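Local coordinates for toxin PAU_02230 (Photorhabdus asymbiotica subsp. asymbiotica ATCC 43949, PDB 6HV6), which is a bacterial toxin whose chain combines a mainly helical part with a mixed helix-and-sheet part linked by a long helix, at residues Phe83-Arg88 with Arg136-Asp141. The protein carries 1 engineered substitution. Sequence-based numbering, arbitrary orientation.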
ATOM      1  N   PHE A  83      14.743  17.317   5.564  1.00 40.41           N
ATOM      2  CA  PHE A  83      13.477  16.692   5.196  1.00 36.50           C
ATOM      3  C   PHE A  83      12.795  16.090   6.420  1.00 36.84           C
ATOM      4  O   PHE A  83      11.601  16.307   6.646  1.00 40.33           O
ATOM      5  CB  PHE A  83      13.712  15.628   4.124  1.00 41.14           C
ATOM      6  CG  PHE A  83      12.455  14.932   3.667  1.00 44.12           C
ATOM      7  CD1 PHE A  83      11.684  15.467   2.651  1.00 39.83           C
ATOM      8  CD2 PHE A  83      12.056  13.735   4.247  1.00 47.29           C
ATOM      9  CE1 PHE A  83      10.529  14.832   2.231  1.00 39.57           C
ATOM     10  CE2 PHE A  83      10.901  13.093   3.826  1.00 45.04           C
ATOM     11  CZ  PHE A  83      10.138  13.642   2.818  1.00 39.32           C
ATOM     12  N   ASP A  84      13.546  15.336   7.229  1.00 39.00           N
ATOM     13  CA  ASP A  84      12.976  14.725   8.428  1.00 40.32           C
ATOM     14  C   ASP A  84      12.456  15.783   9.401  1.00 44.64           C
ATOM     15  O   ASP A  84      11.376  15.625   9.979  1.00 44.50           O
ATOM     16  CB  ASP A  84      14.017  13.828   9.107  1.00 49.59           C
ATOM     17  CG  ASP A  84      14.469  12.660   8.221  1.00 55.13           C
ATOM     18  OD1 ASP A  84      13.724  12.263   7.297  1.00 53.94           O
ATOM     19  OD2 ASP A  84      15.577  12.131   8.456  1.00 56.68           O
ATOM     20  N   THR A  85      13.206  16.872   9.588  1.00 44.35           N
ATOM     21  CA  THR A  85      12.738  17.968  10.434  1.00 40.89           C
ATOM     22  C   THR A  85      11.419  18.543   9.921  1.00 38.27           C
ATOM     23  O   THR A  85      10.487  18.789  10.697  1.00 39.76           O
ATOM     24  CB  THR A  85      13.809  19.060  10.508  1.00 41.58           C
ATOM     25  OG1 THR A  85      14.980  18.534  11.137  1.00 40.82           O
ATOM     26  CG2 THR A  85      13.317  20.238  11.317  1.00 44.69           C
ATOM     27  N   MET A  86      11.317  18.755   8.608  1.00 35.17           N
ATOM     28  CA  MET A  86      10.075  19.282   8.050  1.00 32.16           C
ATOM     29  C   MET A  86       8.910  18.324   8.287  1.00 34.81           C
ATOM     30  O   MET A  86       7.808  18.750   8.659  1.00 33.46           O
ATOM     31  CB  MET A  86      10.244  19.548   6.558  1.00 29.17           C
ATOM     32  CG  MET A  86       8.920  19.735   5.824  1.00 33.83           C
ATOM     33  SD  MET A  86       9.166  19.950   4.054  1.00 33.24           S
ATOM     34  CE  MET A  86       9.545  18.266   3.578  1.00 38.33           C
ATOM     35  N   GLN A  87       9.141  17.022   8.095  1.00 33.35           N
ATOM     36  CA  GLN A  87       8.065  16.047   8.261  1.00 36.47           C
ATOM     37  C   GLN A  87       7.572  16.004   9.697  1.00 39.93           C
ATOM     38  O   GLN A  87       6.369  15.853   9.942  1.00 41.63           O
ATOM     39  CB  GLN A  87       8.538  14.660   7.819  1.00 43.70           C
ATOM     40  CG  GLN A  87       8.879  14.554   6.331  1.00 41.97           C
ATOM     41  CD  GLN A  87       7.683  14.774   5.431  1.00 49.23           C
ATOM     42  OE1 GLN A  87       7.203  15.896   5.277  1.00 56.08           O
ATOM     43  NE2 GLN A  87       7.195  13.700   4.829  1.00 52.94           N
ATOM     44  N   ARG A  88       8.487  16.115  10.664  1.00 37.48           N
ATOM     45  CA  ARG A  88       8.063  16.164  12.059  1.00 38.65           C
ATOM     46  C   ARG A  88       7.229  17.411  12.321  1.00 43.55           C
ATOM     47  O   ARG A  88       6.173  17.338  12.961  1.00 44.62           O
ATOM     48  CB  ARG A  88       9.279  16.103  12.987  1.00 45.06           C
ATOM     49  CG  ARG A  88       9.977  14.728  13.017  1.00 49.81           C
ATOM     50  CD  ARG A  88      11.085  14.652  14.080  1.00 51.11           C
ATOM     51  NE  ARG A  88      12.369  15.170  13.609  1.00 60.27           N
ATOM     52  CZ  ARG A  88      12.854  16.374  13.911  1.00 67.69           C
ATOM     53  NH1 ARG A  88      12.164  17.201  14.689  1.00 71.44           N
ATOM     54  NH2 ARG A  88      14.035  16.752  13.437  1.00 65.09           N
ATOM     55  N   ARG A 136      13.554  26.982   4.287  1.00 23.63           N
ATOM     56  CA  ARG A 136      12.649  28.061   4.673  1.00 26.76           C
ATOM     57  C   ARG A 136      11.483  27.524   5.500  1.00 29.06           C
ATOM     58  O   ARG A 136      11.070  28.149   6.485  1.00 31.59           O
ATOM     59  CB  ARG A 136      12.134  28.789   3.427  1.00 26.67           C
ATOM     60  CG  ARG A 136      13.255  29.372   2.560  1.00 30.32           C
ATOM     61  CD  ARG A 136      14.029  30.454   3.320  1.00 32.96           C
ATOM     62  NE  ARG A 136      13.181  31.629   3.477  1.00 39.61           N
ATOM     63  CZ  ARG A 136      12.892  32.203   4.641  1.00 43.44           C
ATOM     64  NH1 ARG A 136      13.414  31.734   5.760  1.00 39.52           N
ATOM     65  NH2 ARG A 136      12.090  33.261   4.675  1.00 47.53           N
ATOM     66  N   TYR A 137      10.972  26.353   5.143  1.00 23.60           N
ATOM     67  CA  TYR A 137       9.870  25.772   5.906  1.00 22.12           C
ATOM     68  C   TYR A 137      10.276  25.567   7.357  1.00 27.83           C
ATOM     69  O   TYR A 137       9.532  25.914   8.283  1.00 29.88           O
ATOM     70  CB  TYR A 137       9.454  24.446   5.279  1.00 21.59           C
ATOM     71  CG  TYR A 137       8.291  23.748   5.961  1.00 23.84           C
ATOM     72  CD1 TYR A 137       8.456  23.064   7.170  1.00 28.11           C
ATOM     73  CD2 TYR A 137       7.035  23.737   5.368  1.00 22.55           C
ATOM     74  CE1 TYR A 137       7.379  22.403   7.772  1.00 30.86           C
ATOM     75  CE2 TYR A 137       5.969  23.095   5.961  1.00 23.88           C
ATOM     76  CZ  TYR A 137       6.137  22.434   7.155  1.00 26.91           C
ATOM     77  OH  TYR A 137       5.040  21.796   7.718  1.00 33.82           O
ATOM     78  N   ILE A 138      11.461  24.990   7.578  1.00 28.44           N
ATOM     79  CA  ILE A 138      11.859  24.669   8.940  1.00 31.98           C
ATOM     80  C   ILE A 138      12.406  25.873   9.683  1.00 31.80           C
ATOM     81  O   ILE A 138      12.602  25.789  10.898  1.00 37.13           O
ATOM     82  CB  ILE A 138      12.876  23.511   8.959  1.00 28.67           C
ATOM     83  CG1 ILE A 138      14.192  23.899   8.308  1.00 39.67           C
ATOM     84  CG2 ILE A 138      12.305  22.297   8.236  1.00 30.84           C
ATOM     85  CD1 ILE A 138      15.184  22.752   8.284  1.00 41.92           C
ATOM     86  N   SER A 139      12.636  26.993   8.999  1.00 31.03           N
ATOM     87  CA  SER A 139      13.186  28.167   9.666  1.00 33.56           C
ATOM     88  C   SER A 139      12.117  28.817  10.540  1.00 31.64           C
ATOM     89  O   SER A 139      10.937  28.824  10.183  1.00 34.20           O
ATOM     90  CB  SER A 139      13.695  29.184   8.644  1.00 38.22           C
ATOM     91  OG  SER A 139      14.097  30.395   9.277  1.00 39.63           O
ATOM     92  N   PRO A 140      12.502  29.402  11.676  1.00 33.26           N
ATOM     93  CA  PRO A 140      11.498  30.038  12.532  1.00 34.86           C
ATOM     94  C   PRO A 140      11.019  31.386  12.021  1.00 37.19           C
ATOM     95  O   PRO A 140      10.055  31.926  12.578  1.00 36.08           O
ATOM     96  CB  PRO A 140      12.220  30.182  13.880  1.00 39.51           C
ATOM     97  CG  PRO A 140      13.644  30.241  13.531  1.00 38.71           C
ATOM     98  CD  PRO A 140      13.835  29.392  12.300  1.00 36.93           C
ATOM     99  N   ASP A 141      11.629  31.954  10.982  1.00 32.21           N
ATOM    100  CA  ASP A 141      11.122  33.225  10.483  1.00 37.17           C
ATOM    101  C   ASP A 141      10.044  33.068   9.409  1.00 33.96           C
ATOM    102  O   ASP A 141       9.612  34.073   8.842  1.00 34.19           O
ATOM    103  CB  ASP A 141      12.271  34.114   9.976  1.00 37.87           C
ATOM    104  CG  ASP A 141      13.018  33.509   8.810  1.00 43.66           C
ATOM    105  OD1 ASP A 141      12.713  32.367   8.419  1.00 40.50           O
ATOM    106  OD2 ASP A 141      13.927  34.180   8.284  1.00 45.88           O
TER
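Met86 lies over one face of the Tyr137 ring, and this is where the packing is tightest. Its CG stands 3.6 Å from both Tyr137 CD1 and CE1, displaced toward that side of the ring; the line from CG to the centroid runs 22° off the normal, a CH-pi contact. Met86 SD follows at 4.5 Å from the Tyr137 ring centroid, a Met-aromatic contact also over the face; the bend at chi3 (75°) then turns the terminal CE methyl away from 136-141. Tyr137 CG is anti to its own backbone N (chi1 -179°), which directs the ring at helix 80-93; the two side chains cross at about a right angle. The ring hydroxyl continues to Tyr110, its hydrogen-bond partner. Ile138 CG2 adds to this part, 3.7 Å from Met86 N.

Met86 and Tyr137 are buried where helix 80-93 packs against the C-terminal end of helix 130-138, within the helical part of the chain; Met86 also touches Met154 and Ile158 of helix 144-176.

The looser edge is Thr85 CG2 against Ile138 CG2 at 3.8 Å, both residues partly exposed, while Thr85 OG1 turns to Glu81 O. No hydrogen bond joins the segments. Beyond Ile138 the chain leaves the interface, and Asp141 OD1 closes the turn within its own segment, accepting from Ser139 OG at 2.6 Å and forming a salt bridge with Arg136 NH1 at 2.8 Å.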